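Local coordinates for glycine betaine, L-proline ABC transporter, glycine/betaine/L-proline-binding protein (ProX) (Borrelia burgdorferi, PDB 3TMG) that binds glycine betaine as the substrate-binding component of an ABC transporter and probably delivers it for uptake, at residues A[36-41]-A[269-274]; A[169-174]-A[189-194]. All coordinates share one frame; numbering follows the deposited sequence.

Contact 1 of 2, residues A[36-41]-A[269-274]; sequences KVVFEK and TWVPEK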
loop_
_atom_site.group_PDB
_atom_site.type_symbol
_atom_site.label_atom_id
_atom_site.label_comp_id
_atom_site.label_asym_id
_atom_site.label_seq_id
_atom_site.Cartn_x
_atom_site.Cartn_y
_atom_site.Cartn_z
ATOM N N LYS A 36 8.297 5.837 11.825
ATOM C CA LYS A 36 9.569 5.581 12.458
ATOM C C LYS A 36 10.187 6.893 13.012
ATOM O O LYS A 36 10.672 6.945 14.147
ATOM C CB LYS A 36 10.515 4.923 11.456
ATOM C CG LYS A 36 11.845 4.554 12.091
ATOM C CD LYS A 36 12.671 3.822 11.043
ATOM C CE LYS A 36 14.091 4.222 11.204
ATOM N NZ LYS A 36 14.850 3.037 11.637
ATOM N N VAL A 37 10.202 7.929 12.186
ATOM C CA VAL A 37 10.737 9.255 12.569
ATOM C C VAL A 37 9.956 9.860 13.746
ATOM O O VAL A 37 10.544 10.347 14.705
ATOM C CB VAL A 37 10.771 10.203 11.344
ATOM C CG1 VAL A 37 11.146 11.620 11.768
ATOM C CG2 VAL A 37 11.790 9.669 10.331
ATOM N N VAL A 38 8.629 9.791 13.681
ATOM C CA VAL A 38 7.770 10.251 14.772
ATOM C C VAL A 38 8.111 9.550 16.111
ATOM O O VAL A 38 8.367 10.241 17.133
ATOM C CB VAL A 38 6.293 10.050 14.398
ATOM C CG1 VAL A 38 5.411 10.368 15.585
ATOM C CG2 VAL A 38 5.949 10.921 13.192
ATOM N N PHE A 39 8.170 8.206 16.106
ATOM C CA PHE A 39 8.524 7.459 17.322
ATOM C C PHE A 39 9.949 7.772 17.823
ATOM O O PHE A 39 10.184 7.877 19.030
ATOM C CB PHE A 39 8.332 5.961 17.141
ATOM C CG PHE A 39 6.915 5.510 17.237
ATOM C CD1 PHE A 39 6.164 5.760 18.385
ATOM C CD2 PHE A 39 6.322 4.785 16.203
ATOM C CE1 PHE A 39 4.836 5.325 18.470
ATOM C CE2 PHE A 39 5.018 4.345 16.296
ATOM C CZ PHE A 39 4.263 4.617 17.430
ATOM N N GLU A 40 10.907 7.915 16.908
ATOM C CA GLU A 40 12.252 8.339 17.298
ATOM C C GLU A 40 12.248 9.674 18.029
ATOM O O GLU A 40 12.949 9.813 19.061
ATOM C CB GLU A 40 13.209 8.409 16.118
ATOM C CG GLU A 40 13.567 7.041 15.563
ATOM C CD GLU A 40 14.369 7.100 14.265
ATOM O OE1 GLU A 40 14.471 8.165 13.619
ATOM O OE2 GLU A 40 14.911 6.051 13.878
ATOM N N LYS A 41 11.497 10.646 17.506
ATOM C CA LYS A 41 11.448 11.960 18.151
ATOM C C LYS A 41 10.799 11.908 19.527
ATOM O O LYS A 41 11.138 12.727 20.399
ATOM C CB LYS A 41 10.802 12.999 17.268
ATOM C CG LYS A 41 11.770 13.492 16.213
ATOM C CD LYS A 41 11.032 14.191 15.098
ATOM C CE LYS A 41 10.692 15.620 15.507
ATOM N NZ LYS A 41 11.857 16.248 16.202
ATOM N N THR A 269 -0.759 16.297 15.629
ATOM C CA THR A 269 -2.052 15.673 15.884
ATOM C C THR A 269 -1.972 14.172 16.156
ATOM O O THR A 269 -2.925 13.580 16.670
ATOM C CB THR A 269 -3.111 15.951 14.778
ATOM O OG1 THR A 269 -2.828 15.192 13.596
ATOM C CG2 THR A 269 -3.222 17.452 14.475
ATOM N N TRP A 270 -0.844 13.543 15.824
ATOM C CA TRP A 270 -0.789 12.094 15.969
ATOM C C TRP A 270 -0.248 11.675 17.303
ATOM O O TRP A 270 -0.230 10.463 17.617
ATOM C CB TRP A 270 0.046 11.442 14.868
ATOM C CG TRP A 270 -0.345 11.800 13.436
ATOM C CD1 TRP A 270 -1.589 12.187 12.925
ATOM C CD2 TRP A 270 0.553 11.739 12.292
ATOM N NE1 TRP A 270 -1.503 12.386 11.547
ATOM C CE2 TRP A 270 -0.217 12.139 11.128
ATOM C CE3 TRP A 270 1.931 11.406 12.133
ATOM C CZ2 TRP A 270 0.364 12.216 9.863
ATOM C CZ3 TRP A 270 2.477 11.452 10.856
ATOM C CH2 TRP A 270 1.713 11.841 9.748
ATOM N N VAL A 271 0.252 12.652 18.074
ATOM C CA VAL A 271 1.049 12.312 19.260
ATOM C C VAL A 271 0.368 12.796 20.549
ATOM O O VAL A 271 -0.376 13.787 20.520
ATOM C CB VAL A 271 2.550 12.783 19.182
ATOM C CG1 VAL A 271 3.253 12.286 17.926
ATOM C CG2 VAL A 271 2.731 14.301 19.365
ATOM N N PRO A 272 0.628 12.112 21.685
ATOM C CA PRO A 272 0.025 12.580 22.940
ATOM C C PRO A 272 0.479 14.002 23.276
ATOM O O PRO A 272 1.588 14.418 22.911
ATOM C CB PRO A 272 0.576 11.575 23.985
ATOM C CG PRO A 272 0.836 10.335 23.182
ATOM C CD PRO A 272 1.389 10.867 21.890
ATOM N N GLU A 273 -0.385 14.721 23.986
ATOM C CA GLU A 273 -0.158 16.103 24.405
ATOM C C GLU A 273 1.266 16.357 24.896
ATOM O O GLU A 273 1.949 17.271 24.436
ATOM C CB GLU A 273 -1.181 16.449 25.514
ATOM C CG GLU A 273 -1.112 17.875 26.021
ATOM C CD GLU A 273 -1.289 18.894 24.918
ATOM O OE1 GLU A 273 -2.116 18.681 24.011
ATOM O OE2 GLU A 273 -0.594 19.923 24.975
ATOM N N LYS A 274 1.670 15.531 25.861
ATOM C CA LYS A 274 3.008 15.435 26.445
ATOM C C LYS A 274 4.180 15.648 25.451
ATOM O O LYS A 274 5.194 16.241 25.800
ATOM C CB LYS A 274 3.100 13.992 26.920
ATOM C CG LYS A 274 3.673 13.660 28.264
ATOM C CD LYS A 274 4.083 12.197 28.141
ATOM C CE LYS A 274 3.708 11.366 29.364
ATOM N NZ LYS A 274 3.886 9.919 29.031
#
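Val-38 divides its two methyl groups between neighbouring residues of the facing loop, CG1 going to Val-271 and CG2 to Trp-270. The valine stands on the last turns of helix 26-41, and the loop that follows helix 264-268 runs beside it. With CG1 anti to the backbone N (chi1 173°) and CG2 anti to the carbonyl carbon, the two methyls point to different residues of the loop. CG1 meets CG1 of Val-271 at 3.7 Å, a methyl-to-methyl contact in which the two side chains cross obliquely. CG2 lies 4.2 Å from CE3 of Trp-270, on the six-membered ring of the indole; it comes at the ring edge, near the ring plane, and the two side chains run at about a right angle. Phe-231 also packs with the indole edge-to-face, while NE1 of Trp-270 makes a weak hydrogen bond to the carbonyl of Tyr-232. Phe-279, near the C-terminus, touches both Val-38 and Val-271 and widens the apolar patch. All three contact residues are buried, and the attraction is wholly van der Waals, with 111 Å² covered between the segments. Far from the betaine pocket, this is plain helix-to-loop packing, in which the C-terminal tail of a periplasmic-binding-protein fold is laid against an early helix of the chain.

Contact 2 of 2, residues A[169-174]-A[189-194]; sequences SSIKRN and SRYDIK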
loop_
_atom_site.group_PDB
_atom_site.type_symbol
_atom_site.label_atom_id
_atom_site.label_comp_id
_atom_site.label_asym_id
_atom_site.label_seq_id
_atom_site.Cartn_x
_atom_site.Cartn_y
_atom_site.Cartn_z
ATOM N N SER A 169 8.232 1.374 -19.866
ATOM C CA SER A 169 8.797 0.870 -21.124
ATOM C C SER A 169 7.788 0.711 -22.241
ATOM O O SER A 169 8.045 1.139 -23.381
ATOM C CB SER A 169 9.483 -0.487 -20.902
ATOM O OG SER A 169 10.665 -0.325 -20.156
ATOM N N SER A 170 6.678 0.052 -21.931
ATOM C CA SER A 170 5.585 -0.140 -22.874
ATOM C C SER A 170 5.023 1.169 -23.387
ATOM O O SER A 170 4.764 1.301 -24.605
ATOM C CB SER A 170 4.474 -0.957 -22.243
ATOM O OG SER A 170 4.856 -2.315 -22.181
ATOM N N ILE A 171 4.834 2.134 -22.486
ATOM C CA ILE A 171 4.240 3.417 -22.890
ATOM C C ILE A 171 5.174 4.191 -23.829
ATOM O O ILE A 171 4.729 4.731 -24.830
ATOM C CB ILE A 171 3.822 4.270 -21.693
ATOM C CG1 ILE A 171 2.498 3.730 -21.142
ATOM C CG2 ILE A 171 3.697 5.764 -22.063
ATOM C CD1 ILE A 171 2.137 4.323 -19.804
ATOM N N LYS A 172 6.467 4.229 -23.500
ATOM C CA LYS A 172 7.479 4.814 -24.419
ATOM C C LYS A 172 7.481 4.137 -25.803
ATOM O O LYS A 172 7.658 4.798 -26.822
ATOM C CB LYS A 172 8.858 4.853 -23.737
ATOM C CG LYS A 172 9.024 6.084 -22.835
ATOM C CD LYS A 172 9.831 5.841 -21.562
ATOM C CE LYS A 172 10.235 7.158 -20.900
ATOM N NZ LYS A 172 10.302 7.098 -19.405
ATOM N N ARG A 173 7.244 2.832 -25.844
ATOM C CA ARG A 173 7.087 2.080 -27.099
ATOM C C ARG A 173 5.711 2.188 -27.737
ATOM O O ARG A 173 5.489 1.634 -28.811
ATOM C CB ARG A 173 7.332 0.582 -26.861
ATOM C CG ARG A 173 8.785 0.216 -26.783
ATOM C CD ARG A 173 8.989 -1.154 -26.152
ATOM N NE ARG A 173 10.426 -1.396 -26.050
ATOM C CZ ARG A 173 11.245 -0.671 -25.295
ATOM N NH1 ARG A 173 10.769 0.319 -24.550
ATOM N NH2 ARG A 173 12.536 -0.946 -25.270
ATOM N N ASN A 174 4.778 2.856 -27.072
ATOM C CA ASN A 174 3.379 2.809 -27.472
ATOM C C ASN A 174 2.761 1.397 -27.566
ATOM O O ASN A 174 1.844 1.184 -28.343
ATOM C CB ASN A 174 3.139 3.608 -28.757
ATOM C CG ASN A 174 1.969 4.543 -28.622
ATOM O OD1 ASN A 174 1.989 5.448 -27.788
ATOM N ND2 ASN A 174 0.926 4.307 -29.397
ATOM N N SER A 189 -0.502 10.373 -12.339
ATOM C CA SER A 189 -0.184 11.710 -12.846
ATOM C C SER A 189 1.008 11.756 -13.786
ATOM O O SER A 189 1.071 12.615 -14.653
ATOM C CB SER A 189 -0.061 12.715 -11.714
ATOM O OG SER A 189 0.911 12.252 -10.824
ATOM N N ARG A 190 1.938 10.810 -13.653
ATOM C CA ARG A 190 3.129 10.796 -14.477
ATOM C C ARG A 190 2.809 10.194 -15.850
ATOM O O ARG A 190 3.380 10.586 -16.861
ATOM C CB ARG A 190 4.264 10.000 -13.787
ATOM C CG ARG A 190 5.626 10.241 -14.428
ATOM C CD ARG A 190 6.777 9.526 -13.718
ATOM N NE ARG A 190 6.983 9.915 -12.314
ATOM C CZ ARG A 190 7.836 9.268 -11.512
ATOM N NH1 ARG A 190 8.527 8.243 -11.996
ATOM N NH2 ARG A 190 8.007 9.626 -10.243
ATOM N N TYR A 191 1.926 9.192 -15.865
ATOM C CA TYR A 191 1.503 8.530 -17.108
ATOM C C TYR A 191 0.031 8.795 -17.405
ATOM O O TYR A 191 -0.709 9.121 -16.511
ATOM C CB TYR A 191 1.733 7.021 -17.030
ATOM C CG TYR A 191 3.136 6.667 -16.616
ATOM C CD1 TYR A 191 4.239 6.985 -17.450
ATOM C CD2 TYR A 191 3.376 5.991 -15.428
ATOM C CE1 TYR A 191 5.531 6.646 -17.074
ATOM C CE2 TYR A 191 4.665 5.650 -15.051
ATOM C CZ TYR A 191 5.730 6.003 -15.863
ATOM O OH TYR A 191 7.011 5.661 -15.488
ATOM N N ASP A 192 -0.360 8.647 -18.674
ATOM C CA ASP A 192 -1.736 8.712 -19.092
ATOM C C ASP A 192 -2.247 7.274 -19.123
ATOM O O ASP A 192 -2.096 6.568 -20.113
ATOM C CB ASP A 192 -1.833 9.402 -20.458
ATOM C CG ASP A 192 -3.238 9.676 -20.861
ATOM O OD1 ASP A 192 -4.160 9.409 -20.065
ATOM O OD2 ASP A 192 -3.434 10.159 -21.983
ATOM N N ILE A 193 -2.855 6.853 -18.009
ATOM C CA ILE A 193 -3.292 5.491 -17.811
ATOM C C ILE A 193 -4.728 5.494 -17.244
ATOM O O ILE A 193 -5.173 6.508 -16.721
ATOM C CB ILE A 193 -2.357 4.750 -16.821
ATOM C CG1 ILE A 193 -2.097 5.584 -15.537
ATOM C CG2 ILE A 193 -1.046 4.393 -17.523
ATOM C CD1 ILE A 193 -1.413 4.794 -14.409
ATOM N N LYS A 194 -5.414 4.353 -17.290
ATOM C CA LYS A 194 -6.818 4.305 -16.871
ATOM C C LYS A 194 -7.107 2.951 -16.241
ATOM O O LYS A 194 -6.516 1.937 -16.631
ATOM C CB LYS A 194 -7.776 4.569 -18.053
ATOM C CG LYS A 194 -7.634 3.554 -19.209
ATOM C CD LYS A 194 -8.525 3.922 -20.400
ATOM C CE LYS A 194 -8.383 2.952 -21.548
ATOM N NZ LYS A 194 -9.160 3.449 -22.724
#
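A single methyl, CD1 of Ile-171, makes all the close side-chain contacts between the end of helix 160-172 and the connection from helix 187-190 into strand 193-195. The isoleucine holds CG1 anti to its carbonyl carbon (chi1 -78°), and a near-straight second torsion carries CD1 to the far end of an extended chain. There it lies 3.9 Å from CB of Tyr-191 and equally 3.9 Å from CG2 of Ile-193. Against the tyrosine the approach is oblique: CD1 is also 4.1 Å from the ring atom CG of Tyr-191, at the root of the ring rather than near its hydroxyl. Ile-193 instead crosses Ile-171 at about a right angle. Its CG1 takes the hindered place between backbone N and carbonyl carbon (chi1 48°), leaving CG2 as the branch that meets the methyl. This packs the end of a helix against strand 193-195, which pairs antiparallel with strand 88-105, in one lobe of a periplasmic-binding-protein fold; Pro-105 of the latter strand also touches Ile-171. Leu-167, one turn earlier on the helix, contacts both Tyr-191 and Ile-193 and continues the apolar strip. Beyond Ile-171 the helix closes in a Schellman motif, with Asn-174 at positive phi and its N bonded to Ile-171 O at 2.9 Å. The carbonyl of Ser-169 there takes two donors from opposite faces of its plane: Arg-173 N and, at 3.1 Å, Arg-173 NH1, which sits above the plane with an N-H...O angle of 146°.

How the contacts relate
Both contacts illustrate how an apolar residue on the final turns of a helix meets non-helical residues of another segment, yet they share no element and lie on opposite sides of the chain's centre, 39 Å apart between centres. Contact 1 is fully buried and joins residues distant in sequence; contact 2 is only partly buried, links segments a short way apart, and falls inside the loop closed by contact 1. Chemistry follows place: the buried contact 1 is wholly apolar where its segments touch, whereas contact 2, nearer the surface, is apolar at its centre and has the charged residues Lys-172 and Asp-192 at its margin.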